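Local coordinates for protein 2-dehydropantoate 2-reductase (Porphyromonas gingivalis, PDB 2QYT) that probably catalyses the NADPH-dependent reduction of 2-dehydropantoate (ketopantoate) to (R)-pantoate, the second step on the pathway from 3-methyl-2-oxobutanoate, at residues A12-G17 and R104-Q109; Y23-A28 and G56-V61; S41-G46 and A79-V84; E50-A55 and T72-N77; T111-L116 and T128-T133. All coordinates share one frame; numbering follows the deposited sequence.

Interaction 1: residues A12-G17 and R104-Q109. With EDO (1,2-ethanediol), chain G; SO4 (sulfate ion), chain C; SO4 (sulfate ion), chain E.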
# COMPACT_ATOMS: atom_id res chain seq x y z
N ALA A 12 10.07 -11.22 2.75
CA ALA A 12 8.85 -11.73 3.36
C ALA A 12 7.64 -10.86 3.01
O ALA A 12 7.75 -9.63 2.90
CB ALA A 12 9.02 -11.80 4.82
N VAL A 13 6.48 -11.50 2.86
CA VAL A 13 5.25 -10.79 2.65
C VAL A 13 4.36 -11.04 3.85
O VAL A 13 3.96 -12.16 4.07
CB VAL A 13 4.54 -11.18 1.31
CG1 VAL A 13 3.38 -10.23 1.03
CG2 VAL A 13 5.52 -11.04 0.18
N PHE A 14 4.04 -9.96 4.57
CA PHE A 14 3.21 -10.03 5.76
C PHE A 14 1.80 -9.56 5.41
O PHE A 14 1.55 -8.38 5.25
CB PHE A 14 3.83 -9.13 6.86
CG PHE A 14 3.15 -9.24 8.21
CD1 PHE A 14 3.31 -10.38 8.99
CD2 PHE A 14 2.36 -8.21 8.70
CE1 PHE A 14 2.72 -10.50 10.22
CE2 PHE A 14 1.73 -8.32 9.93
CZ PHE A 14 1.92 -9.47 10.70
N GLY A 15 0.88 -10.52 5.30
CA GLY A 15 -0.52 -10.28 4.93
C GLY A 15 -0.60 -10.71 3.49
O GLY A 15 0.11 -10.15 2.65
N LEU A 16 -1.38 -11.73 3.18
CA LEU A 16 -1.52 -12.20 1.79
C LEU A 16 -2.91 -11.92 1.20
O LEU A 16 -3.53 -12.83 0.67
CB LEU A 16 -1.22 -13.70 1.62
CG LEU A 16 0.12 -14.35 1.32
CD1 LEU A 16 -0.12 -15.80 0.88
CD2 LEU A 16 1.09 -13.65 0.36
N GLY A 17 -3.39 -10.69 1.26
CA GLY A 17 -4.65 -10.37 0.61
C GLY A 17 -4.31 -10.00 -0.83
O GLY A 17 -3.26 -10.44 -1.37
N ARG A 104 8.68 -8.30 14.22
CA ARG A 104 10.03 -8.19 14.80
C ARG A 104 10.95 -9.43 14.61
O ARG A 104 12.17 -9.28 14.31
CB ARG A 104 10.00 -7.79 16.29
CG ARG A 104 9.87 -6.28 16.53
CD ARG A 104 10.16 -5.88 17.98
NE ARG A 104 10.00 -4.44 18.18
CZ ARG A 104 10.94 -3.55 17.87
NH1 ARG A 104 10.75 -2.27 18.09
NH2 ARG A 104 12.09 -3.97 17.32
N PRO A 105 10.41 -10.65 14.79
CA PRO A 105 11.28 -11.81 14.50
C PRO A 105 11.85 -11.86 13.09
O PRO A 105 12.79 -12.59 12.85
CB PRO A 105 10.38 -13.02 14.79
CG PRO A 105 9.40 -12.54 15.78
CD PRO A 105 9.10 -11.09 15.30
N MSE A 106 11.32 -11.07 12.16
CA MSE A 106 11.88 -11.04 10.84
C MSE A 106 12.86 -9.89 10.60
O MSE A 106 13.42 -9.79 9.53
CB MSE A 106 10.78 -11.07 9.75
CG MSE A 106 9.93 -12.36 9.84
SE MSE A 106 8.60 -12.45 8.46
CE MSE A 106 7.52 -10.88 9.00
N ILE A 107 13.05 -9.03 11.59
CA ILE A 107 13.83 -7.84 11.38
C ILE A 107 15.23 -8.11 11.87
O ILE A 107 15.43 -8.46 13.05
CB ILE A 107 13.21 -6.59 12.12
CG1 ILE A 107 11.87 -6.23 11.47
CG2 ILE A 107 14.16 -5.40 12.12
CD1 ILE A 107 11.13 -5.16 12.23
N GLY A 108 16.20 -8.00 10.97
CA GLY A 108 17.58 -8.12 11.40
C GLY A 108 18.26 -6.84 10.99
O GLY A 108 17.57 -5.83 10.78
N GLN A 109 19.59 -6.93 10.82
CA GLN A 109 20.52 -5.84 10.50
C GLN A 109 20.17 -5.13 9.22
O GLN A 109 20.00 -3.91 9.22
CB GLN A 109 21.99 -6.33 10.42
CG GLN A 109 22.86 -5.62 9.31
CD GLN A 109 24.40 -5.82 9.40
OE1 GLN A 109 24.91 -6.88 9.83
NE2 GLN A 109 25.15 -4.80 8.97
C1 EDO G . -3.05 -6.71 0.97
O1 EDO G . -2.45 -7.97 1.28
C2 EDO G . -4.57 -6.81 0.85
O2 EDO G . -4.98 -5.92 -0.17
S SO4 C . -3.92 -13.56 5.41
O1 SO4 C . -2.97 -13.54 4.31
O2 SO4 C . -5.15 -12.93 4.90
O3 SO4 C . -4.23 -14.92 5.84
O4 SO4 C . -3.35 -12.75 6.50
S SO4 E . -4.80 -9.04 4.76
O1 SO4 E . -5.51 -10.27 4.44
O2 SO4 E . -5.54 -7.88 4.21
O3 SO4 E . -4.65 -8.99 6.21
O4 SO4 E . -3.48 -9.04 4.15
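Met-106, modelled as selenomethionine, reaches across to Ala-12 and Phe-14 of the first strand of the Rossmann fold, strand 9-14, which runs on into the glycine-rich turn. The tight spot is a single atom pair, Met-106 SE against Ala-12 CB at 3.7 Å. The side chain runs out extended as far as SE and then bends at the last torsion (chi3 -64°), which turns CE toward the Phe-14 ring; Met-106 CE comes obliquely to Phe-14 CD1 at 4.2 Å. The three residues are buried, and the packing is completed by Pro-78 and Val-81 against Met-106 and by Phe-89 against the Phe-14 ring. Val-13 points its side chain the other way, so the two faces of the strand are covered by different parts of the fold.

The outer side is looser. Arg-104, Pro-105 and Gln-109 are exposed and make no contact with segment 12-17, so one side chain carries the whole approach from segment 104-109. At the far end of 12-17 the chain leaves the packing and becomes polar. Gly-15, Gly-17 and Gly-20 fit a GxGxxG fingerprint, and here the turn holds anions probably from the crystallisation liquor, consistent with a site for the phosphates of NADPH. Leu-16 N gives a hydrogen bond to O1 of one sulfate (chain C) at 2.7 Å. Gly-17 N, at the N-cap of helix 18-33, donates twice: weakly to O4 of the second sulfate (chain E), and to O1 of the ethanediol (chain G) at 2.9 Å.

Interaction 2: residues Y23-A28 and G56-V61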
# COMPACT_ATOMS: atom_id res chain seq x y z
N TYR A 23 1.78 -9.42 -5.11
CA TYR A 23 3.24 -9.15 -5.23
C TYR A 23 4.06 -10.29 -4.69
O TYR A 23 5.10 -10.64 -5.25
CB TYR A 23 3.62 -7.78 -4.67
CG TYR A 23 2.99 -6.66 -5.46
CD1 TYR A 23 3.42 -6.38 -6.77
CD2 TYR A 23 1.94 -5.91 -4.93
CE1 TYR A 23 2.85 -5.38 -7.53
CE2 TYR A 23 1.36 -4.87 -5.70
CZ TYR A 23 1.82 -4.61 -6.97
OH TYR A 23 1.26 -3.57 -7.68
N GLY A 24 3.57 -10.94 -3.64
CA GLY A 24 4.21 -12.18 -3.15
C GLY A 24 4.24 -13.30 -4.18
O GLY A 24 5.24 -14.02 -4.33
N ALA A 25 3.14 -13.46 -4.93
CA ALA A 25 3.08 -14.46 -5.99
C ALA A 25 4.10 -14.17 -7.10
O ALA A 25 4.79 -15.08 -7.57
CB ALA A 25 1.65 -14.56 -6.56
N MSE A 26 4.18 -12.93 -7.57
CA MSE A 26 5.12 -12.58 -8.63
C MSE A 26 6.54 -12.81 -8.17
O MSE A 26 7.37 -13.35 -8.92
CB MSE A 26 4.93 -11.14 -9.07
CG MSE A 26 3.54 -10.85 -9.69
SE MSE A 26 3.28 -11.82 -11.40
CE MSE A 26 4.31 -10.60 -12.53
N LEU A 27 6.83 -12.39 -6.94
CA LEU A 27 8.18 -12.66 -6.39
C LEU A 27 8.48 -14.15 -6.29
O LEU A 27 9.58 -14.58 -6.67
CB LEU A 27 8.38 -11.99 -5.01
CG LEU A 27 8.39 -10.44 -5.14
CD1 LEU A 27 8.21 -9.78 -3.71
CD2 LEU A 27 9.69 -10.03 -5.83
N ALA A 28 7.54 -14.94 -5.77
CA ALA A 28 7.75 -16.41 -5.69
C ALA A 28 7.97 -17.08 -7.04
O ALA A 28 8.71 -18.05 -7.13
CB ALA A 28 6.56 -17.06 -4.99
N GLY A 56 -0.23 -26.43 -2.40
CA GLY A 56 1.20 -26.16 -2.59
C GLY A 56 1.48 -24.77 -3.19
O GLY A 56 2.57 -24.53 -3.74
N GLY A 57 0.54 -23.83 -3.11
CA GLY A 57 0.88 -22.49 -3.57
C GLY A 57 -0.31 -21.57 -3.53
O GLY A 57 -1.41 -22.00 -3.21
N LEU A 58 -0.08 -20.31 -3.88
CA LEU A 58 -1.14 -19.32 -3.96
C LEU A 58 -1.54 -19.17 -5.42
O LEU A 58 -0.69 -18.94 -6.30
CB LEU A 58 -0.66 -17.94 -3.42
CG LEU A 58 -1.62 -16.75 -3.53
CD1 LEU A 58 -2.92 -16.96 -2.77
CD2 LEU A 58 -0.90 -15.49 -3.02
N ARG A 59 -2.84 -19.28 -5.67
CA ARG A 59 -3.42 -19.08 -7.00
C ARG A 59 -3.81 -17.62 -7.31
O ARG A 59 -4.41 -16.94 -6.47
CB ARG A 59 -4.62 -20.01 -7.21
CG ARG A 59 -5.13 -19.97 -8.65
CD ARG A 59 -6.26 -20.95 -8.84
NE ARG A 59 -6.85 -20.93 -10.19
CZ ARG A 59 -7.94 -21.61 -10.54
NH1 ARG A 59 -8.56 -22.38 -9.64
NH2 ARG A 59 -8.40 -21.52 -11.80
N VAL A 60 -3.47 -17.16 -8.52
CA VAL A 60 -3.79 -15.81 -8.96
C VAL A 60 -4.47 -15.88 -10.34
O VAL A 60 -3.95 -16.52 -11.28
CB VAL A 60 -2.54 -14.90 -9.03
CG1 VAL A 60 -2.94 -13.49 -9.45
CG2 VAL A 60 -1.84 -14.85 -7.69
N VAL A 61 -5.66 -15.30 -10.42
CA VAL A 61 -6.43 -15.19 -11.66
C VAL A 61 -6.62 -13.72 -12.04
O VAL A 61 -6.93 -12.88 -11.22
CB VAL A 61 -7.79 -16.02 -11.67
CG1 VAL A 61 -7.56 -17.48 -11.31
CG2 VAL A 61 -8.86 -15.41 -10.71
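Ala-25, the residue that meets Leu-58 and Val-60, sits in a helical turn whose shortest polar bond runs from Ala-28 N to Gly-24 O at 2.9 Å. That turn belongs to helix 18-33, which follows the glycine-rich turn of the Rossmann fold, and the strand across from it, 58-61, belongs to the separate mixed sheet. Ala-25 points its methyl toward the strand. Ala-25 CB touches CG2 of Val-60 at 3.7 Å, and CD2 of Leu-58 stands farther off at 4.5 Å. Val-60 carries CG1 opposite its own backbone N (chi1 -178°), and this places CG2, the branch beside N, against the alanine. Leu-58 and Val-60 lie two apart on the strand and so share the face turned to the helix, while Arg-59 between them points the other way and makes a salt bridge with Asp-66. Phe-67 and Ala-69 of the next strand, 66-69, help enclose Ala-25, and Trp-42 packs on Leu-58. With nothing but methyl groups meeting, the chemistry supplies no directional bond: helix and sheet are held here by close fit and the exclusion of water.

Interaction 3: residues S41-G46 and A79-V84. With SO4 (sulfate ion), chain C; EDO (1,2-ethanediol), chain H.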
# COMPACT_ATOMS: atom_id res chain seq x y z
N SER A 41 9.08 -15.68 1.38
CA SER A 41 8.22 -16.23 2.42
C SER A 41 6.96 -15.41 2.55
O SER A 41 6.97 -14.23 2.23
CB SER A 41 8.99 -16.26 3.75
OG SER A 41 10.25 -16.93 3.51
N TRP A 42 5.89 -16.08 2.97
CA TRP A 42 4.57 -15.49 3.13
C TRP A 42 4.05 -15.72 4.51
O TRP A 42 4.19 -16.82 5.05
CB TRP A 42 3.58 -16.14 2.16
CG TRP A 42 3.90 -15.94 0.72
CD1 TRP A 42 4.74 -15.00 0.18
CD2 TRP A 42 3.37 -16.69 -0.38
NE1 TRP A 42 4.77 -15.12 -1.21
CE2 TRP A 42 3.96 -16.17 -1.57
CE3 TRP A 42 2.51 -17.77 -0.47
CZ2 TRP A 42 3.68 -16.69 -2.84
CZ3 TRP A 42 2.24 -18.29 -1.73
CH2 TRP A 42 2.81 -17.75 -2.89
N ILE A 43 3.45 -14.69 5.10
CA ILE A 43 2.78 -14.88 6.36
C ILE A 43 1.30 -14.79 6.08
O ILE A 43 0.84 -13.76 5.71
CB ILE A 43 3.19 -13.84 7.42
CG1 ILE A 43 4.73 -13.83 7.58
CG2 ILE A 43 2.38 -14.02 8.75
CD1 ILE A 43 5.40 -15.16 8.14
N ALA A 44 0.57 -15.88 6.29
CA ALA A 44 -0.85 -15.93 5.99
C ALA A 44 -1.41 -16.71 7.12
O ALA A 44 -0.66 -17.34 7.85
CB ALA A 44 -1.09 -16.66 4.71
N ARG A 45 -2.74 -16.68 7.30
CA ARG A 45 -3.32 -17.45 8.39
C ARG A 45 -4.61 -18.13 8.07
O ARG A 45 -5.20 -17.92 6.98
CB ARG A 45 -3.46 -16.58 9.64
CG ARG A 45 -4.02 -15.17 9.43
CD ARG A 45 -3.56 -14.32 10.62
NE ARG A 45 -2.50 -13.36 10.24
CZ ARG A 45 -1.20 -13.42 10.56
NH1 ARG A 45 -0.70 -14.41 11.33
NH2 ARG A 45 -0.40 -12.43 10.14
N GLY A 46 -5.03 -18.98 9.00
CA GLY A 46 -6.31 -19.69 8.93
C GLY A 46 -6.55 -20.53 7.69
O GLY A 46 -5.65 -21.27 7.25
N ALA A 79 8.44 -16.03 13.25
CA ALA A 79 9.67 -16.51 13.85
C ALA A 79 10.21 -17.74 13.10
O ALA A 79 11.42 -18.07 13.19
CB ALA A 79 9.43 -16.82 15.33
N GLU A 80 9.32 -18.46 12.43
CA GLU A 80 9.74 -19.57 11.57
C GLU A 80 10.45 -19.08 10.29
O GLU A 80 11.33 -19.77 9.75
CB GLU A 80 8.57 -20.47 11.21
CG GLU A 80 8.13 -21.41 12.34
CD GLU A 80 6.77 -22.04 12.04
OE1 GLU A 80 6.28 -21.94 10.87
OE2 GLU A 80 6.17 -22.62 12.98
N VAL A 81 10.10 -17.88 9.84
CA VAL A 81 10.81 -17.26 8.73
C VAL A 81 12.25 -16.79 9.14
O VAL A 81 13.23 -17.08 8.43
CB VAL A 81 9.97 -16.17 8.07
CG1 VAL A 81 10.71 -15.48 6.91
CG2 VAL A 81 8.67 -16.74 7.60
N GLY A 82 12.40 -16.10 10.28
CA GLY A 82 13.73 -15.57 10.64
C GLY A 82 13.98 -14.26 9.92
O GLY A 82 13.09 -13.72 9.23
N THR A 83 15.15 -13.68 10.13
CA THR A 83 15.40 -12.35 9.59
C THR A 83 15.46 -12.38 8.05
O THR A 83 15.87 -13.40 7.47
CB THR A 83 16.70 -11.78 10.14
OG1 THR A 83 17.73 -12.62 9.67
CG2 THR A 83 16.72 -11.77 11.71
N VAL A 84 15.06 -11.29 7.41
CA VAL A 84 15.03 -11.21 5.94
C VAL A 84 15.61 -9.86 5.48
O VAL A 84 15.93 -8.97 6.30
CB VAL A 84 13.56 -11.36 5.36
CG1 VAL A 84 12.94 -12.73 5.72
CG2 VAL A 84 12.68 -10.27 5.89
S SO4 C . -3.92 -13.56 5.41
O1 SO4 C . -2.97 -13.54 4.31
O2 SO4 C . -5.15 -12.93 4.90
O3 SO4 C . -4.23 -14.92 5.84
O4 SO4 C . -3.35 -12.75 6.50
C1 EDO H . 21.20 -9.55 11.24
O1 EDO H . 20.32 -9.39 12.39
C2 EDO H . 20.74 -10.55 10.18
O2 EDO H . 20.52 -11.83 10.77
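Strand 41-43 passes the last turn of the short, weakly bonded helix 78-81 with the CA atoms of Ser-41 and Val-81 6.9 Å apart, and the chain then breaks away at Gly-82, where phi is positive (82°). Val-81 does the packing with both branches. Val-81 CG1 lies against CB of Ser-41 at 3.7 Å, with the serine hydroxyl oxygen about as near. Val-81 CG2 meets CD1 of Ile-43, also at 3.7 Å, the two side chains crossing at a slant. The first bond of the Ile-43 side chain does not aim at the helix, but the bend at chi2 (-64°) brings CD1 to the valine. Strand 38-43 is the second strand of the Rossmann sheet, between strands 9-14 and 73-75; Val-81 packs on one face of it, with Thr-75 of the neighbouring strand touching both Ile-43 and Val-81. At the strand's C-terminal end the chain turns polar. The backbone N of Arg-45 donates a nearly straight bond (168°) to O3 of the sulfate in chain C, 2.7 Å away, while its side chain approaches less closely. A sulfate here is consistent with a place for a phosphate of NADPH, probably the 2'-phosphate. On the far side, Thr-83 OG1 and O2 of an ethanediol (chain H) form a hydrogen bond at 3.1 Å.

Interaction 4: residues E50-A55 and T72-N77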
# COMPACT_ATOMS: atom_id res chain seq x y z
N GLU A 50 -4.25 -22.54 5.21
CA GLU A 50 -4.48 -23.97 4.96
C GLU A 50 -4.70 -24.35 3.47
O GLU A 50 -4.20 -25.40 3.02
CB GLU A 50 -5.56 -24.57 5.88
CG GLU A 50 -5.04 -24.72 7.37
CD GLU A 50 -3.62 -25.44 7.50
OE1 GLU A 50 -3.48 -26.59 6.96
OE2 GLU A 50 -2.65 -24.86 8.12
N ALA A 51 -5.43 -23.51 2.73
CA ALA A 51 -5.69 -23.76 1.31
C ALA A 51 -4.40 -23.63 0.48
O ALA A 51 -4.20 -24.37 -0.49
CB ALA A 51 -6.72 -22.80 0.78
N ILE A 52 -3.57 -22.66 0.82
CA ILE A 52 -2.24 -22.47 0.19
C ILE A 52 -1.40 -23.73 0.42
O ILE A 52 -0.88 -24.25 -0.55
CB ILE A 52 -1.54 -21.24 0.75
CG1 ILE A 52 -2.34 -19.99 0.33
CG2 ILE A 52 -0.10 -21.13 0.26
CD1 ILE A 52 -1.81 -18.73 0.89
N ARG A 53 -1.35 -24.24 1.66
CA ARG A 53 -0.50 -25.41 1.92
C ARG A 53 -1.01 -26.63 1.16
O ARG A 53 -0.21 -27.45 0.69
CB ARG A 53 -0.29 -25.71 3.44
CG ARG A 53 0.26 -24.49 4.21
CD ARG A 53 1.41 -24.70 5.22
NE ARG A 53 0.92 -24.64 6.59
CZ ARG A 53 1.54 -24.14 7.66
NH1 ARG A 53 2.77 -23.62 7.63
NH2 ARG A 53 0.89 -24.19 8.81
N ALA A 54 -2.32 -26.79 1.07
CA ALA A 54 -2.92 -27.92 0.37
C ALA A 54 -2.70 -27.87 -1.15
O ALA A 54 -2.46 -28.91 -1.79
CB ALA A 54 -4.42 -28.04 0.71
N ALA A 55 -2.79 -26.67 -1.73
CA ALA A 55 -2.55 -26.50 -3.16
C ALA A 55 -1.05 -26.50 -3.44
O ALA A 55 -0.63 -26.58 -4.59
CB ALA A 55 -3.19 -25.21 -3.69
N THR A 72 8.94 -20.13 -1.07
CA THR A 72 9.97 -20.87 -0.33
C THR A 72 9.34 -21.31 0.97
O THR A 72 9.58 -22.41 1.42
CB THR A 72 11.20 -19.99 -0.02
OG1 THR A 72 11.56 -19.34 -1.23
CG2 THR A 72 12.45 -20.86 0.52
N CYS A 73 8.56 -20.43 1.58
CA CYS A 73 8.04 -20.76 2.89
C CYS A 73 6.73 -20.01 3.03
O CYS A 73 6.61 -18.87 2.58
CB CYS A 73 9.08 -20.38 3.97
SG CYS A 73 8.47 -20.43 5.68
N VAL A 74 5.74 -20.69 3.62
CA VAL A 74 4.48 -20.04 3.96
C VAL A 74 4.06 -20.55 5.34
O VAL A 74 4.14 -21.75 5.62
CB VAL A 74 3.33 -20.25 2.91
CG1 VAL A 74 2.96 -21.77 2.83
CG2 VAL A 74 2.07 -19.44 3.31
N THR A 75 3.63 -19.62 6.19
CA THR A 75 3.39 -19.94 7.59
C THR A 75 2.55 -18.84 8.23
O THR A 75 2.40 -17.79 7.63
CB THR A 75 4.74 -20.20 8.38
OG1 THR A 75 4.43 -20.50 9.72
CG2 THR A 75 5.72 -19.00 8.38
N ASP A 76 1.95 -19.09 9.41
CA ASP A 76 1.32 -18.02 10.22
C ASP A 76 2.28 -17.48 11.27
O ASP A 76 1.89 -16.64 12.06
CB ASP A 76 -0.03 -18.44 10.86
CG ASP A 76 0.07 -19.71 11.65
OD1 ASP A 76 1.18 -20.24 11.82
OD2 ASP A 76 -0.99 -20.19 12.12
N ASN A 77 3.51 -17.98 11.29
CA ASN A 77 4.48 -17.63 12.35
C ASN A 77 5.78 -16.97 11.85
O ASN A 77 6.68 -17.66 11.39
CB ASN A 77 4.81 -18.86 13.16
CG ASN A 77 5.48 -18.54 14.51
OD1 ASN A 77 6.05 -17.45 14.75
ND2 ASN A 77 5.43 -19.52 15.40
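At the edge of the parallel Rossmann sheet, Ile-52 and Arg-53 of helix 46-55 lie over Val-74 of an outermost strand, 73-75. The short axes approach to 9.1 Å, and helix and strand run roughly antiparallel, at 146°. Val-74 is the apolar centre. Val-74 CG1 sits between the backbone N and the carbonyl carbon (chi1 64°) and reaches the helix, where CG2 of Ile-52 meets it at 4.0 Å; the valine's CG2 is almost as near to the same methyl. Arg-53 covers the outer flank. CG and CD of Arg-53 pass obliquely over CG1 of Val-74, and bends at chi2 and chi3 then carry the guanidinium across to the strand. Arg-53 NH1 reaches Val-74 O at 3.1 Å, a weak bond, since the N-H is well off line, with the carbonyl oblique to the guanidinium plane. Arg-53 NH2 makes a long salt bridge, 3.7 Å, to Glu-50 OE2 of its own helix; both polar links are weak or long, consistent with a loosely held group at an exposed position. Thr-75 OG1 bonds to Glu-80 and accepts from Asn-77 N at 3.1 Å, an ST turn that leads into helix 78-81. Strand 38-43, helix 46-55 and the parallel neighbour 73-75 make a beta-alpha-beta crossover, here with a two-stranded excursion between helix and last strand, a unit typical of Rossmann folds.

Interaction 5: residues T111-L116 and T128-T133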
# COMPACT_ATOMS: atom_id res chain seq x y z
N THR A 111 17.41 -5.33 7.37
CA THR A 111 16.00 -5.39 6.98
C THR A 111 15.44 -4.03 6.66
O THR A 111 15.66 -3.07 7.40
CB THR A 111 15.11 -6.07 8.02
OG1 THR A 111 15.68 -7.31 8.36
CG2 THR A 111 13.67 -6.30 7.46
N LYS A 112 14.70 -3.97 5.55
CA LYS A 112 13.93 -2.79 5.14
C LYS A 112 12.46 -3.20 5.02
O LYS A 112 12.15 -4.26 4.49
CB LYS A 112 14.41 -2.20 3.81
CG LYS A 112 15.92 -1.86 3.75
CD LYS A 112 16.25 -0.75 4.74
CE LYS A 112 17.69 -0.32 4.69
NZ LYS A 112 18.58 -1.38 5.10
N ILE A 113 11.58 -2.36 5.56
CA ILE A 113 10.19 -2.64 5.61
C ILE A 113 9.50 -1.65 4.71
O ILE A 113 9.79 -0.43 4.78
CB ILE A 113 9.64 -2.52 7.06
CG1 ILE A 113 10.43 -3.42 8.01
CG2 ILE A 113 8.18 -2.88 7.10
CD1 ILE A 113 10.17 -3.12 9.45
N LEU A 114 8.61 -2.18 3.86
CA LEU A 114 7.77 -1.44 2.93
C LEU A 114 6.28 -1.61 3.26
O LEU A 114 5.70 -2.63 2.91
CB LEU A 114 7.97 -1.97 1.51
CG LEU A 114 8.70 -1.10 0.48
CD1 LEU A 114 8.69 -1.69 -0.93
CD2 LEU A 114 8.01 0.25 0.52
N PRO A 115 5.66 -0.61 3.90
CA PRO A 115 4.22 -0.68 4.04
C PRO A 115 3.57 -0.30 2.70
O PRO A 115 3.88 0.76 2.12
CB PRO A 115 3.90 0.38 5.12
CG PRO A 115 5.23 0.96 5.56
CD PRO A 115 6.20 0.65 4.46
N LEU A 116 2.71 -1.16 2.18
CA LEU A 116 2.05 -0.87 0.92
C LEU A 116 0.57 -0.44 1.09
O LEU A 116 -0.15 -0.24 0.11
CB LEU A 116 2.24 -2.03 -0.07
CG LEU A 116 3.71 -2.43 -0.32
CD1 LEU A 116 3.80 -3.74 -1.09
CD2 LEU A 116 4.54 -1.27 -1.01
N THR A 128 7.92 4.83 14.49
CA THR A 128 7.88 5.23 15.90
C THR A 128 8.88 4.37 16.66
O THR A 128 9.71 4.88 17.39
CB THR A 128 6.44 5.14 16.47
OG1 THR A 128 5.65 6.14 15.85
CG2 THR A 128 6.41 5.39 17.93
N TYR A 129 8.82 3.06 16.46
CA TYR A 129 9.66 2.18 17.27
C TYR A 129 10.83 1.56 16.54
O TYR A 129 11.63 0.84 17.17
CB TYR A 129 8.84 1.07 17.92
CG TYR A 129 7.62 1.53 18.69
CD1 TYR A 129 7.73 2.08 19.97
CD2 TYR A 129 6.35 1.36 18.15
CE1 TYR A 129 6.61 2.46 20.67
CE2 TYR A 129 5.24 1.73 18.84
CZ TYR A 129 5.35 2.27 20.09
OH TYR A 129 4.18 2.65 20.74
N LEU A 130 10.94 1.84 15.23
CA LEU A 130 12.00 1.29 14.37
C LEU A 130 12.89 2.42 13.85
O LEU A 130 12.39 3.51 13.68
CB LEU A 130 11.38 0.53 13.19
CG LEU A 130 10.54 -0.66 13.67
CD1 LEU A 130 9.60 -1.20 12.61
CD2 LEU A 130 11.49 -1.78 14.33
N PRO A 131 14.19 2.15 13.58
CA PRO A 131 15.08 3.18 12.93
C PRO A 131 14.50 3.74 11.64
O PRO A 131 13.80 3.00 10.90
CB PRO A 131 16.35 2.40 12.63
CG PRO A 131 16.38 1.31 13.75
CD PRO A 131 14.92 0.89 13.84
N ASP A 132 14.75 5.04 11.35
CA ASP A 132 14.13 5.68 10.11
C ASP A 132 14.61 4.99 8.89
O ASP A 132 13.99 5.07 7.82
CB ASP A 132 14.63 7.11 9.82
CG ASP A 132 14.53 8.01 10.98
OD1 ASP A 132 15.20 7.71 12.03
OD2 ASP A 132 13.81 9.02 10.79
N THR A 133 15.78 4.42 9.04
CA THR A 133 16.54 3.85 7.98
C THR A 133 15.89 2.50 7.60
O THR A 133 16.01 2.07 6.46
CB THR A 133 17.99 3.76 8.50
OG1 THR A 133 18.87 4.51 7.65
CG2 THR A 133 18.46 2.33 8.82
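No ring lies between Ile-113 and Leu-130, the residues that meet here; the flat group is Tyr-129, one residue before the leucine, and it takes no part in the contact. CG2 of Thr-128 lies over one face of the Tyr-129 ring, 3.8 Å above the plane and over its centre, while Tyr-129 OH hydrogen-bonds to Glu-97. Strand 111-115 is the last strand of the parallel Rossmann sheet, and segment 128-133 is the loop that passes along it on the way from helix 122-126 to strand 137-148. The buried part of the contact is one methyl pair: CD1 of Ile-113 touches CD1 of Leu-130 at 3.7 Å, the side chains crossing at about a right angle. Ile-113 sends CG1 away from its carbonyl carbon (chi1 -56°) and runs extended from there, which carries CD1 toward the loop. Met-126 and Val-134 pack on the same isoleucine. Backbone bonds from Ile-113 to Val-134 and Trp-136 hold the end of the loop beside the strand. Toward solvent the contact thins out. Thr-133 is exposed and offers its backbone carbonyl, not its side chain. Lys-112, bent at chi2 and chi4, lays its aliphatic middle beside it; its amino group goes to Asp-173 in a salt bridge and to Asn-110 O. The touching atoms are therefore carbons of the lysine: Lys-112 CD stands 3.3 Å from Thr-133 O and CE 3.4 Å.

Interactions 1, 3, 4 and 5 all reach the parallel sheet, with 4 at the 73-75 edge and 5 at the 111-115 edge, their centres about 25 Å apart. Interactions 1 and 3 are closest, centres about 6 Å apart, where Val-13 O and Ile-43 N (2.8 Å) join neighbouring strands; they also share the sulfate of chain C, so both border the probable NADPH site. Interaction 2 ties that site to the mixed sheet: Leu-58 CD2 lies 4.0 Å from Leu-16 CD1. Trp-42 NE1 of interaction 3 lies 3.3 Å from Gly-24 O of interaction 2. Interactions 3 and 4 join through Glu-80 OE1 and Thr-75 OG1 (2.6 Å), and 3 and 5 through Val-84 O and Thr-111 OG1 (2.7 Å).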